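Local atomic coordinates of esterase (Alcaligenes sp., PDB entry 1QLW), a protein that probably hydrolyses carboxylic ester bonds, as an esterase built on the alpha/beta-hydrolase fold. Residues P64-H69 / Y100-S105; G19-G24 / M50-Q55; V201-S206 / A225-E230; C72-T77 / S105-S110; K192-L197 / K221-I226. All blocks are in the same frame, centred on the assembly; numbering follows the deposited sequence. Where two conformers were deposited one is given.

Contact 1 (P64-H69 / Y100-S105)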
# COMPACT_ATOMS: atom_id res chain seq x y z
N PRO A 64 -3.20 -16.14 -14.09
CA PRO A 64 -3.08 -14.76 -13.65
C PRO A 64 -1.67 -14.22 -13.84
O PRO A 64 -0.72 -15.00 -13.86
CB PRO A 64 -3.36 -14.83 -12.14
CG PRO A 64 -4.22 -16.05 -12.00
CD PRO A 64 -3.56 -17.02 -12.97
N ILE A 65 -1.53 -12.91 -13.90
CA ILE A 65 -0.25 -12.24 -13.91
C ILE A 65 -0.01 -11.64 -12.53
O ILE A 65 -0.86 -10.92 -12.01
CB ILE A 65 -0.17 -11.17 -15.01
CG1 ILE A 65 -0.42 -11.78 -16.40
CG2 ILE A 65 1.17 -10.45 -14.96
CD1 ILE A 65 -0.60 -10.79 -17.52
N THR A 66 1.14 -11.96 -11.96
CA THR A 66 1.59 -11.38 -10.69
C THR A 66 2.60 -10.29 -11.02
O THR A 66 3.63 -10.58 -11.65
CB THR A 66 2.18 -12.47 -9.79
OG1 THR A 66 1.17 -13.43 -9.46
CG2 THR A 66 2.72 -11.88 -8.50
N LEU A 67 2.33 -9.07 -10.61
CA LEU A 67 3.15 -7.89 -10.89
C LEU A 67 3.98 -7.52 -9.67
O LEU A 67 3.43 -7.33 -8.59
CB LEU A 67 2.29 -6.70 -11.32
CG LEU A 67 1.45 -6.88 -12.58
CD1 LEU A 67 0.52 -5.68 -12.77
CD2 LEU A 67 2.35 -7.02 -13.80
N ILE A 68 5.30 -7.44 -9.86
CA ILE A 68 6.27 -7.35 -8.79
C ILE A 68 7.17 -6.13 -8.99
O ILE A 68 8.05 -6.13 -9.87
CB ILE A 68 7.12 -8.64 -8.76
CG1 ILE A 68 6.26 -9.92 -8.76
CG2 ILE A 68 8.09 -8.63 -7.59
CD1 ILE A 68 7.00 -11.11 -9.34
N HIS A 69 6.95 -5.07 -8.22
CA HIS A 69 7.70 -3.84 -8.34
C HIS A 69 9.16 -4.01 -7.93
O HIS A 69 9.54 -4.98 -7.28
CB HIS A 69 7.04 -2.73 -7.50
CG HIS A 69 7.13 -3.01 -6.03
ND1 HIS A 69 8.31 -2.76 -5.34
CD2 HIS A 69 6.27 -3.53 -5.13
CE1 HIS A 69 8.12 -3.15 -4.07
NE2 HIS A 69 6.89 -3.62 -3.91
N TYR A 100 -2.46 -9.93 -9.79
CA TYR A 100 -2.07 -10.03 -8.38
C TYR A 100 -0.92 -9.03 -8.20
O TYR A 100 0.16 -9.29 -8.72
CB TYR A 100 -1.69 -11.45 -7.99
CG TYR A 100 -2.88 -12.37 -7.93
CD1 TYR A 100 -3.51 -12.83 -9.07
CD2 TYR A 100 -3.41 -12.78 -6.72
CE1 TYR A 100 -4.65 -13.60 -9.01
CE2 TYR A 100 -4.52 -13.59 -6.64
CZ TYR A 100 -5.15 -14.00 -7.79
OH TYR A 100 -6.27 -14.79 -7.73
N VAL A 101 -1.18 -7.90 -7.58
CA VAL A 101 -0.20 -6.81 -7.48
C VAL A 101 0.29 -6.79 -6.04
O VAL A 101 -0.50 -6.55 -5.11
CB VAL A 101 -0.80 -5.46 -7.89
CG1 VAL A 101 0.24 -4.36 -7.70
CG2 VAL A 101 -1.31 -5.47 -9.33
N ILE A 102 1.59 -7.01 -5.86
CA ILE A 102 2.16 -7.14 -4.53
C ILE A 102 2.83 -5.86 -4.06
O ILE A 102 3.20 -4.99 -4.85
CB ILE A 102 3.15 -8.32 -4.44
CG1 ILE A 102 4.46 -8.07 -5.18
CG2 ILE A 102 2.48 -9.60 -4.94
CD1 ILE A 102 5.73 -8.43 -4.52
N ASP A 103 3.00 -5.77 -2.73
CA ASP A 103 4.06 -4.95 -2.15
C ASP A 103 5.10 -5.94 -1.62
O ASP A 103 4.76 -6.86 -0.88
CB ASP A 103 3.62 -4.03 -1.03
CG ASP A 103 2.83 -2.82 -1.52
OD1 ASP A 103 2.90 -2.51 -2.74
OD2 ASP A 103 2.22 -2.12 -0.68
N GLN A 104 6.36 -5.74 -2.03
CA GLN A 104 7.42 -6.61 -1.55
C GLN A 104 7.43 -6.69 -0.03
O GLN A 104 7.05 -5.74 0.66
CB GLN A 104 8.79 -6.09 -1.95
CG GLN A 104 9.23 -6.34 -3.38
CD GLN A 104 10.67 -5.96 -3.59
OE1 GLN A 104 11.53 -6.25 -2.73
NE2 GLN A 104 10.98 -5.30 -4.69
N SER A 105 7.93 -7.80 0.49
CA SER A 105 8.21 -7.88 1.92
C SER A 105 9.00 -6.64 2.33
O SER A 105 9.94 -6.22 1.64
CB SER A 105 9.03 -9.13 2.20
OG SER A 105 8.31 -10.31 1.89
O HOH W 1 4.13 -4.93 -7.40
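Tyr100 and Pro64 lie side by side and point the same way, Tyr100 CE1 reaching Pro64 CB at 3.6 Å in an oblique approach. On this same face of the sheet Thr66 crosses Tyr100 obliquely; its OG1 turns to Thr200. On the other face Leu67 crosses Val101 at a slant, methyl to methyl, Leu67 CD1 to Val101 CG2 at 3.9 Å. Further on, Ile102 carries CG1 in the crowded position between backbone N and carbonyl carbon, which brings its CD1 against Ile68 CG2. These are neighbouring parallel strands of a beta-alpha-beta unit whose helix is 88-94, joined by Tyr100 N to Ile65 O and Leu67 N to Tyr100 O, both 2.9 Å. The strands then splay: Ile102 N to Leu67 O is weak, and one water takes over, donating to Leu67 O and Ile102 O while accepting from His69 N. Past the strands, the His69 ring crosses the Gln104 chain with ring and amide planes only 17° apart. Gln104 N gives a nearly straight bond (177°) to His69 NE2 at 2.9 Å, and Gln104 NE2 reaches His69 O at 3.0 Å from above the carbonyl plane; Gln104 OE1 is held by Tyr211. Since NE2 accepts, a neutral His69 would carry its proton on ND1, and the bond from Gln104 N is likely to fix the rotation of the ring, while that from Gln104 NE2 holds the His69 backbone.

Contact 2 (G19-G24 / M50-Q55)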
# COMPACT_ATOMS: atom_id res chain seq x y z
N GLY A 19 -10.02 -8.39 -4.18
CA GLY A 19 -9.74 -8.56 -2.76
C GLY A 19 -8.26 -8.37 -2.48
O GLY A 19 -7.46 -8.03 -3.35
N SER A 20 -7.92 -8.70 -1.25
CA SER A 20 -6.58 -8.53 -0.73
C SER A 20 -6.29 -9.59 0.32
O SER A 20 -7.22 -10.00 1.04
CB SER A 20 -6.46 -7.17 0.01
OG SER A 20 -6.81 -6.12 -0.84
N PHE A 21 -5.03 -9.99 0.41
CA PHE A 21 -4.62 -10.96 1.42
C PHE A 21 -3.10 -10.83 1.57
O PHE A 21 -2.46 -10.09 0.81
CB PHE A 21 -5.02 -12.39 1.07
CG PHE A 21 -4.51 -12.91 -0.24
CD1 PHE A 21 -5.21 -12.72 -1.42
CD2 PHE A 21 -3.31 -13.59 -0.32
CE1 PHE A 21 -4.75 -13.23 -2.63
CE2 PHE A 21 -2.82 -14.09 -1.52
CZ PHE A 21 -3.55 -13.91 -2.67
N PHE A 22 -2.56 -11.58 2.53
CA PHE A 22 -1.13 -11.61 2.72
C PHE A 22 -0.61 -13.02 2.56
O PHE A 22 -1.32 -14.01 2.81
CB PHE A 22 -0.74 -11.13 4.14
CG PHE A 22 -0.85 -9.64 4.24
CD1 PHE A 22 -2.08 -9.01 4.45
CD2 PHE A 22 0.27 -8.84 4.12
CE1 PHE A 22 -2.15 -7.63 4.48
CE2 PHE A 22 0.20 -7.47 4.19
CZ PHE A 22 -1.03 -6.86 4.37
N VAL A 23 0.65 -13.12 2.14
CA VAL A 23 1.34 -14.39 2.02
C VAL A 23 2.54 -14.38 2.97
O VAL A 23 3.33 -13.44 3.01
CB VAL A 23 1.86 -14.59 0.58
CG1 VAL A 23 2.69 -15.84 0.48
CG2 VAL A 23 0.67 -14.57 -0.37
N GLY A 24 2.67 -15.47 3.72
CA GLY A 24 3.87 -15.68 4.51
C GLY A 24 3.94 -14.85 5.78
O GLY A 24 2.93 -14.47 6.39
N MET A 50 3.87 -10.64 2.75
CA MET A 50 3.74 -9.91 1.49
C MET A 50 2.28 -9.58 1.22
O MET A 50 1.44 -10.50 1.11
CB MET A 50 4.31 -10.78 0.36
CG MET A 50 4.16 -10.18 -1.03
SD MET A 50 4.91 -11.24 -2.29
CE MET A 50 3.66 -12.52 -2.47
N TYR A 51 1.97 -8.30 1.09
CA TYR A 51 0.64 -7.83 0.69
C TYR A 51 0.36 -8.17 -0.77
O TYR A 51 1.21 -7.96 -1.64
CB TYR A 51 0.61 -6.31 0.83
CG TYR A 51 -0.65 -5.63 0.32
CD1 TYR A 51 -1.86 -5.73 1.02
CD2 TYR A 51 -0.63 -4.90 -0.85
CE1 TYR A 51 -2.99 -5.10 0.54
CE2 TYR A 51 -1.77 -4.27 -1.32
CZ TYR A 51 -2.96 -4.36 -0.60
OH TYR A 51 -4.06 -3.68 -1.09
N VAL A 52 -0.86 -8.64 -1.03
CA VAL A 52 -1.31 -8.99 -2.36
C VAL A 52 -2.71 -8.41 -2.59
O VAL A 52 -3.63 -8.72 -1.83
CB VAL A 52 -1.36 -10.51 -2.58
CG1 VAL A 52 -1.71 -10.82 -4.03
CG2 VAL A 52 -0.06 -11.19 -2.16
N ARG A 53 -2.87 -7.62 -3.64
CA ARG A 53 -4.18 -7.10 -4.06
C ARG A 53 -4.52 -7.79 -5.37
O ARG A 53 -3.71 -7.77 -6.31
CB ARG A 53 -4.13 -5.59 -4.27
CG ARG A 53 -5.43 -5.01 -4.80
CD ARG A 53 -6.52 -5.08 -3.80
NE ARG A 53 -7.63 -4.21 -4.17
CZ ARG A 53 -8.78 -4.16 -3.53
NH1 ARG A 53 -8.91 -4.99 -2.50
NH2 ARG A 53 -9.76 -3.34 -3.89
N TYR A 54 -5.68 -8.43 -5.48
CA TYR A 54 -6.08 -9.15 -6.68
C TYR A 54 -7.35 -8.54 -7.27
O TYR A 54 -8.25 -8.05 -6.58
CB TYR A 54 -6.26 -10.65 -6.40
CG TYR A 54 -7.43 -11.06 -5.54
CD1 TYR A 54 -8.67 -11.32 -6.11
CD2 TYR A 54 -7.31 -11.20 -4.16
CE1 TYR A 54 -9.75 -11.70 -5.34
CE2 TYR A 54 -8.40 -11.59 -3.39
CZ TYR A 54 -9.62 -11.82 -3.97
OH TYR A 54 -10.69 -12.18 -3.17
N GLN A 55 -7.41 -8.60 -8.60
CA GLN A 55 -8.60 -8.22 -9.36
C GLN A 55 -8.78 -9.29 -10.44
O GLN A 55 -7.82 -9.67 -11.11
CB GLN A 55 -8.47 -6.82 -9.92
CG GLN A 55 -8.56 -5.78 -8.80
CD GLN A 55 -8.72 -4.35 -9.17
OE1 GLN A 55 -9.75 -3.70 -8.94
NE2 GLN A 55 -7.66 -3.82 -9.74
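The antiparallel wing of the mixed sheet begins here, where strand 19-23 pairs with strand 50-55 and the latter borders strand 99-103. Gly19 lies against one face of the Tyr54 ring: its N is 3.4 Å from the ring plane, over the centre, and its CA makes a CH-pi contact 3.7 Å from the centroid. The ring gets there because Tyr54 holds CG between backbone N and carbonyl carbon (chi1 69°), and a CB on Gly19 would clash with Tyr54 OH. Phe21 adopts the same crowded first torsion (chi1 58°), laying one face over Val52 CB, 4.1 Å from the ring centroid. Its rim meets that of Tyr54, Phe21 CE1 to Tyr54 CD2 at 3.6 Å, neither ring covering the other. In the fold, this face looks to helix 185-197: Phe21 packs on Leu193 and receives Lys196 in a cation-pi contact. Hydrogen-bonded pairs Gly19-Tyr54, Phe21-Val52 and Val23-Met50 alternate with Ser20-Arg53 and Phe22-Tyr51. On the opposite face Phe22 CE2 touches Tyr51 CB at 3.6 Å, with the two rings oblique. The Arg53 chain bends at chi2 so that NH1 gives a bond to Ser20 OG at 2.9 Å, near the guanidinium plane. This face meets the second subunit, whose Glu79 also binds Ser20 OG and Tyr51 OH, while its Asp89 forms a salt bridge with Arg53 NH2.

Contact 3 (V201-S206 / A225-E230). With SO4 (sulfate ion), chain D.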
# COMPACT_ATOMS: atom_id res chain seq x y z
N VAL A 201 1.91 -16.19 -14.20
CA VAL A 201 3.00 -15.57 -14.91
C VAL A 201 3.59 -14.53 -13.95
O VAL A 201 2.87 -13.62 -13.53
CB VAL A 201 2.54 -14.86 -16.18
CG1 VAL A 201 3.67 -14.09 -16.85
CG2 VAL A 201 1.91 -15.86 -17.14
N LEU A 202 4.87 -14.63 -13.60
CA LEU A 202 5.53 -13.68 -12.73
C LEU A 202 6.15 -12.58 -13.57
O LEU A 202 6.97 -12.89 -14.43
CB LEU A 202 6.60 -14.36 -11.87
CG LEU A 202 6.12 -15.47 -10.94
CD1 LEU A 202 7.29 -16.10 -10.20
CD2 LEU A 202 5.06 -15.01 -9.95
N LEU A 203 5.80 -11.33 -13.30
CA LEU A 203 6.32 -10.18 -14.04
C LEU A 203 6.99 -9.25 -13.03
O LEU A 203 6.36 -8.72 -12.13
CB LEU A 203 5.20 -9.49 -14.80
CG LEU A 203 5.65 -8.42 -15.80
CD1 LEU A 203 4.61 -8.24 -16.89
CD2 LEU A 203 5.97 -7.13 -15.10
N SER A 204 8.31 -9.09 -13.19
CA SER A 204 9.12 -8.32 -12.26
C SER A 204 9.84 -7.17 -12.94
O SER A 204 9.80 -7.00 -14.17
CB SER A 204 10.10 -9.22 -11.54
OG SER A 204 11.00 -9.77 -12.48
N HIS A 205 10.54 -6.36 -12.14
CA HIS A 205 11.14 -5.12 -12.60
C HIS A 205 12.39 -4.80 -11.81
O HIS A 205 12.33 -4.71 -10.59
CB HIS A 205 10.12 -3.97 -12.41
CG HIS A 205 10.53 -2.64 -12.96
ND1 HIS A 205 10.18 -1.47 -12.31
CD2 HIS A 205 11.23 -2.32 -14.07
CE1 HIS A 205 10.69 -0.49 -13.06
NE2 HIS A 205 11.31 -0.96 -14.14
N SER A 206 13.53 -4.57 -12.47
CA SER A 206 14.68 -3.95 -11.83
C SER A 206 15.19 -4.67 -10.60
O SER A 206 15.63 -5.81 -10.78
CB SER A 206 14.33 -2.48 -11.58
OG SER A 206 15.53 -1.71 -11.54
N ALA A 225 5.35 -18.85 -16.48
CA ALA A 225 6.23 -18.10 -17.34
C ALA A 225 6.79 -16.93 -16.52
O ALA A 225 6.21 -16.59 -15.49
CB ALA A 225 5.50 -17.55 -18.56
N ILE A 226 7.89 -16.37 -16.98
CA ILE A 226 8.52 -15.23 -16.32
C ILE A 226 8.74 -14.12 -17.33
O ILE A 226 9.30 -14.38 -18.39
CB ILE A 226 9.85 -15.62 -15.65
CG1 ILE A 226 9.63 -16.68 -14.58
CG2 ILE A 226 10.60 -14.40 -15.15
CD1 ILE A 226 10.90 -17.32 -14.07
N VAL A 227 8.35 -12.91 -16.93
CA VAL A 227 8.62 -11.70 -17.68
C VAL A 227 9.43 -10.79 -16.76
O VAL A 227 8.97 -10.52 -15.65
CB VAL A 227 7.36 -10.98 -18.17
CG1 VAL A 227 7.71 -9.69 -18.89
CG2 VAL A 227 6.51 -11.90 -19.04
N SER A 228 10.60 -10.34 -17.18
CA SER A 228 11.43 -9.48 -16.33
C SER A 228 11.73 -8.21 -17.11
O SER A 228 12.36 -8.29 -18.17
CB SER A 228 12.65 -10.28 -15.89
OG SER A 228 13.49 -9.66 -14.96
N VAL A 229 11.31 -7.07 -16.58
CA VAL A 229 11.52 -5.77 -17.20
C VAL A 229 12.78 -5.13 -16.64
O VAL A 229 12.84 -4.85 -15.43
CB VAL A 229 10.30 -4.87 -16.97
CG1 VAL A 229 10.56 -3.51 -17.60
CG2 VAL A 229 9.05 -5.52 -17.53
N GLU A 230 13.79 -4.98 -17.49
CA GLU A 230 15.05 -4.36 -17.10
C GLU A 230 15.56 -4.82 -15.74
O GLU A 230 15.72 -4.02 -14.81
CB GLU A 230 15.00 -2.84 -17.18
CG GLU A 230 14.80 -2.38 -18.62
CD GLU A 230 15.15 -0.95 -18.89
OE1 GLU A 230 15.46 -0.18 -17.95
OE2 GLU A 230 15.11 -0.57 -20.09
S SO4 D . 18.51 -2.58 -9.08
O1 SO4 D . 19.79 -1.78 -9.10
O2 SO4 D . 17.95 -2.53 -10.49
O3 SO4 D . 17.58 -1.93 -8.11
O4 SO4 D . 18.79 -4.01 -8.77
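Leu203 and Val227 form the dense middle of this pair of parallel strands. They lie side by side, with Leu203 CG 3.9 Å from Val227 CB; Leu203 CD2 lies 4.2 Å from Val229 CG2. Helix 306-319 packs on Val227 from the same side. An alanine in place of Leu203 would lose CG and both methyls and would probably loosen this apolar cluster, including its contacts with Leu67 and Trp78. On the opposite face the two strands touch each other more sparsely, and Pro212 of helix 211-218 packs there on Leu202, Ser204 and Ile226; the hydroxyls Ser204 OG and Ser228 OG stand 3.5 Å apart, and Ser228 OG bonds to Gly209 O. In this beta-alpha-beta unit strand 200-205 ends in what matches the nucleophile elbow of alpha/beta hydrolases, with Ser206 in its strained backbone (phi 57°, psi -116°). Ser206 N is tied to Val229 O at 3.1 Å, nearly along the C=O axis. Glu230 bonds through OE1 to His298 ND1 and Arg146, consistent with the acid of a Ser-Glu-His triad. Partly exposed, Ser206 turns OG anti to its backbone N and donates to sulfate O2 at 2.8 Å; the ion, probably from the crystallisation liquor, is also held by Arg265.

Contact 4 (C72-T77 / S105-S110)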
# COMPACT_ATOMS: atom_id res chain seq x y z
N CYS A 72 12.58 1.16 -4.38
CA CYS A 72 12.25 2.55 -4.18
C CYS A 72 10.80 2.88 -4.51
O CYS A 72 10.45 4.06 -4.62
CB CYS A 72 13.19 3.41 -5.08
SG CYS A 72 14.87 2.87 -5.25
N LEU A 73 9.96 1.87 -4.68
CA LEU A 73 8.62 1.96 -5.22
C LEU A 73 7.76 0.91 -4.53
O LEU A 73 8.27 0.06 -3.79
CB LEU A 73 8.65 1.69 -6.74
CG LEU A 73 9.39 2.72 -7.60
CD1 LEU A 73 9.71 2.11 -8.97
CD2 LEU A 73 8.56 3.98 -7.73
N THR A 74 6.47 0.96 -4.81
CA THR A 74 5.52 -0.03 -4.30
C THR A 74 4.71 -0.55 -5.48
O THR A 74 5.00 -0.27 -6.65
CB THR A 74 4.58 0.56 -3.24
OG1 THR A 74 3.67 1.47 -3.87
CG2 THR A 74 5.36 1.22 -2.12
N GLY A 75 3.66 -1.31 -5.21
CA GLY A 75 2.76 -1.79 -6.25
C GLY A 75 2.06 -0.67 -6.99
O GLY A 75 1.51 -0.89 -8.08
N MET A 76 2.07 0.56 -6.44
CA MET A 76 1.66 1.74 -7.19
C MET A 76 2.34 1.82 -8.55
O MET A 76 1.75 2.41 -9.47
CB MET A 76 2.00 2.99 -6.36
CG MET A 76 1.77 4.31 -7.06
SD MET A 76 0.02 4.64 -7.38
CE MET A 76 0.13 6.11 -8.39
N THR A 77 3.53 1.27 -8.72
CA THR A 77 4.24 1.24 -9.99
C THR A 77 3.28 0.94 -11.14
O THR A 77 3.43 1.55 -12.21
CB THR A 77 5.30 0.12 -9.96
OG1 THR A 77 6.36 0.45 -9.06
CG2 THR A 77 5.93 -0.12 -11.33
N SER A 105 7.93 -7.80 0.49
CA SER A 105 8.21 -7.88 1.92
C SER A 105 9.00 -6.64 2.33
O SER A 105 9.94 -6.22 1.64
CB SER A 105 9.03 -9.13 2.20
OG SER A 105 8.31 -10.31 1.89
N GLY A 106 8.63 -6.04 3.45
CA GLY A 106 9.33 -4.89 3.98
C GLY A 106 9.18 -3.62 3.17
O GLY A 106 10.04 -2.75 3.27
N ARG A 107 8.11 -3.50 2.40
CA ARG A 107 7.85 -2.34 1.57
C ARG A 107 6.34 -2.07 1.59
O ARG A 107 5.54 -2.99 1.62
CB ARG A 107 8.29 -2.57 0.11
CG ARG A 107 8.40 -1.33 -0.75
CD ARG A 107 9.70 -0.55 -0.61
NE ARG A 107 10.86 -1.40 -0.84
CZ ARG A 107 11.25 -1.85 -2.03
NH1 ARG A 107 10.65 -1.39 -3.12
NH2 ARG A 107 12.20 -2.76 -2.09
N GLY A 108 5.94 -0.80 1.48
CA GLY A 108 4.52 -0.51 1.31
C GLY A 108 3.70 -1.08 2.46
O GLY A 108 4.00 -0.84 3.65
N ARG A 109 2.64 -1.79 2.10
CA ARG A 109 1.74 -2.37 3.09
C ARG A 109 2.24 -3.64 3.77
O ARG A 109 1.53 -4.19 4.61
CB ARG A 109 0.38 -2.56 2.43
CG ARG A 109 -0.26 -1.24 2.05
CD ARG A 109 -1.57 -1.42 1.33
NE ARG A 109 -2.23 -0.12 1.20
CZ ARG A 109 -3.47 0.02 0.77
NH1 ARG A 109 -4.13 -1.00 0.23
NH2 ARG A 109 -4.09 1.19 0.91
N SER A 110 3.45 -4.09 3.42
CA SER A 110 4.09 -5.28 3.97
C SER A 110 5.04 -4.90 5.09
O SER A 110 6.02 -4.17 4.88
CB SER A 110 4.87 -5.98 2.86
OG SER A 110 4.03 -6.31 1.78
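Two loops following the parallel strands 65-68 and 99-103 of the alpha/beta-hydrolase sheet meet here, chiefly through Arg107. Its NH1 donates to Leu73 O at 2.9 Å, the oxygen lying near the guanidinium plane and the nitrogen in the carbonyl plane. The chain starts with CG anti to the backbone N, then bends at chi2 and chi3, so that CG too comes 3.3 Å from Leu73 O. Thr74 CG2 rests on Gly108 CA at 3.9 Å; a CB on Gly108 would press tightly on that methyl. The same guanidinium is gripped further: NH1 also bonds Gly70 O, and NH2 is shared between a salt bridge to Asp175 and Gln207. In the next shell Asp175 takes the backbone N of Cys72, which is disulfide-bonded to Cys71. A leucine in place of Arg107 would lose the whole guanidinium and would probably leave Leu73 O and Asp175 without this common partner. Gly108 stands in a type II' beta turn closed by Ser110 N to Arg107 O at 3.0 Å. Thr74 makes an ST turn, its OG1 accepting from Met76 N at 3.2 Å, and Thr74 O receives both Thr77 N and Thr77 OG1, the hydroxyl coming nearly along the C=O axis at 2.9 Å.

Contact 5 (K192-L197 / K221-I226)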
# COMPACT_ATOMS: atom_id res chain seq x y z
N LYS A 192 4.98 -19.40 -2.57
CA LYS A 192 3.72 -19.72 -1.91
C LYS A 192 2.55 -19.22 -2.73
O LYS A 192 1.53 -19.91 -2.85
CB LYS A 192 3.71 -19.10 -0.51
CG LYS A 192 4.69 -19.78 0.44
CD LYS A 192 4.70 -19.10 1.81
CE LYS A 192 5.48 -19.99 2.79
NZ LYS A 192 5.52 -19.41 4.15
N LEU A 193 2.64 -17.99 -3.26
CA LEU A 193 1.56 -17.46 -4.07
C LEU A 193 1.34 -18.27 -5.34
O LEU A 193 0.21 -18.60 -5.70
CB LEU A 193 1.83 -16.00 -4.40
CG LEU A 193 0.78 -15.29 -5.27
CD1 LEU A 193 -0.59 -15.28 -4.62
CD2 LEU A 193 1.22 -13.88 -5.62
N ALA A 194 2.43 -18.59 -6.04
CA ALA A 194 2.30 -19.38 -7.28
C ALA A 194 1.64 -20.72 -7.03
O ALA A 194 0.84 -21.19 -7.84
CB ALA A 194 3.65 -19.53 -7.95
N ILE A 195 2.01 -21.37 -5.93
CA ILE A 195 1.43 -22.67 -5.57
C ILE A 195 -0.04 -22.50 -5.26
O ILE A 195 -0.88 -23.29 -5.69
CB ILE A 195 2.23 -23.30 -4.42
CG1 ILE A 195 3.63 -23.68 -4.92
CG2 ILE A 195 1.52 -24.51 -3.84
CD1 ILE A 195 4.60 -24.00 -3.80
N LYS A 196 -0.40 -21.47 -4.51
CA LYS A 196 -1.79 -21.18 -4.17
C LYS A 196 -2.62 -21.00 -5.43
O LYS A 196 -3.74 -21.51 -5.52
CB LYS A 196 -1.89 -19.92 -3.31
CG LYS A 196 -3.28 -19.37 -3.07
CD LYS A 196 -3.28 -18.06 -2.29
CE LYS A 196 -4.65 -17.46 -2.06
NZ LYS A 196 -5.57 -18.35 -1.31
N LEU A 197 -2.09 -20.24 -6.38
CA LEU A 197 -2.82 -19.96 -7.61
C LEU A 197 -2.80 -21.14 -8.58
O LEU A 197 -3.66 -21.20 -9.46
CB LEU A 197 -2.22 -18.73 -8.30
CG LEU A 197 -2.33 -17.42 -7.51
CD1 LEU A 197 -1.74 -16.28 -8.29
CD2 LEU A 197 -3.77 -17.13 -7.09
N LYS A 221 7.08 -25.12 -8.93
CA LYS A 221 5.65 -25.36 -8.93
C LYS A 221 4.84 -24.07 -9.05
O LYS A 221 5.01 -23.11 -8.32
CB LYS A 221 5.22 -26.11 -7.68
CG LYS A 221 3.75 -26.50 -7.64
CD LYS A 221 3.46 -27.45 -6.49
CE LYS A 221 2.01 -27.91 -6.53
NZ LYS A 221 1.57 -28.19 -7.92
N GLY A 222 3.93 -24.08 -10.01
CA GLY A 222 3.01 -22.97 -10.23
C GLY A 222 3.57 -21.80 -11.02
O GLY A 222 2.85 -20.80 -11.20
N ILE A 223 4.81 -21.89 -11.50
CA ILE A 223 5.40 -20.79 -12.26
C ILE A 223 5.24 -21.08 -13.74
O ILE A 223 5.94 -21.93 -14.30
CB ILE A 223 6.86 -20.55 -11.89
CG1 ILE A 223 6.95 -20.33 -10.38
CG2 ILE A 223 7.44 -19.38 -12.68
CD1 ILE A 223 8.33 -20.14 -9.84
N THR A 224 4.33 -20.39 -14.39
CA THR A 224 3.98 -20.70 -15.78
C THR A 224 4.94 -20.07 -16.76
O THR A 224 5.29 -20.69 -17.77
CB THR A 224 2.54 -20.19 -16.02
OG1 THR A 224 1.68 -20.73 -15.01
CG2 THR A 224 2.05 -20.55 -17.40
N ALA A 225 5.35 -18.85 -16.48
CA ALA A 225 6.23 -18.10 -17.34
C ALA A 225 6.79 -16.93 -16.52
O ALA A 225 6.21 -16.59 -15.49
CB ALA A 225 5.50 -17.55 -18.56
N ILE A 226 7.89 -16.37 -16.98
CA ILE A 226 8.52 -15.23 -16.32
C ILE A 226 8.74 -14.12 -17.33
O ILE A 226 9.30 -14.38 -18.39
CB ILE A 226 9.85 -15.62 -15.65
CG1 ILE A 226 9.63 -16.68 -14.58
CG2 ILE A 226 10.60 -14.40 -15.15
CD1 ILE A 226 10.90 -17.32 -14.07
O HOH W 2 -0.09 -25.64 -7.05
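The flat groups in this contact are two peptide units rather than rings. Over one face of the Gly222-Ile223 peptide sits the methyl of Ala194, its CB 3.6 Å from Gly222 O. The preceding unit, Lys221-Gly222, offers its oxygen end to two helix side chains: Lys221 O lies 3.8 Å from Ala194 CB, and Ile195 CG1 approaches it from above the plane at 3.7 Å. Ile195 keeps CG1 anti to its carbonyl carbon, beside the backbone N, and crosses the Lys221 chain at about a right angle, Ile195 CG1 to Lys221 CG at 3.9 Å. On the inner side Ala194 CB just touches Ile223 CG1, at 4.2 Å. The last turns of helix 185-197 are laid against the turn that leads into strand 223-229 of the central sheet, with strand 200-205 and helix 211-218 between the two in sequence; Thr200 touches Ala194 and bonds to the backbone of Gly222. Gly222 has a positive phi (82°), and a CB there would fall 2.3 Å from Ala194 O, a clash. At the outer rim one water donates to Ile195 O at 2.8 Å and accepts a weak bond from Lys221 NZ, whose chain bends at chi4. No direct hydrogen bond crosses the contact, so the helix is held here by apolar fit against peptide surfaces, and the lysine charge adds only a weak, water-mediated link.

Overall arrangement
Contacts 2, 1 and 3 run across one sheet: the centres of contacts 1 and 2 are 9 Å apart, and those of contacts 1 and 3 are 10 Å apart. Arg53 O and Tyr51 O join contact 2 to strand 99-103; Ile68 N and Thr66 O join contact 1 to Leu203. Contact 4 lies beyond the strand ends of contact 1, sharing Ser105, and Asp103 bonds to Arg109 and Ser110. Contact 5 shares Ala225 and Ile226 with contact 3, while its helix covers Thr66, Tyr100 and Phe21. The probable active site lies at the Ser206 end of contact 3; contact 4 comes within about 5 Å of contact 3 by nearest atoms. Contacts 1, 2 and 4 reach the second subunit.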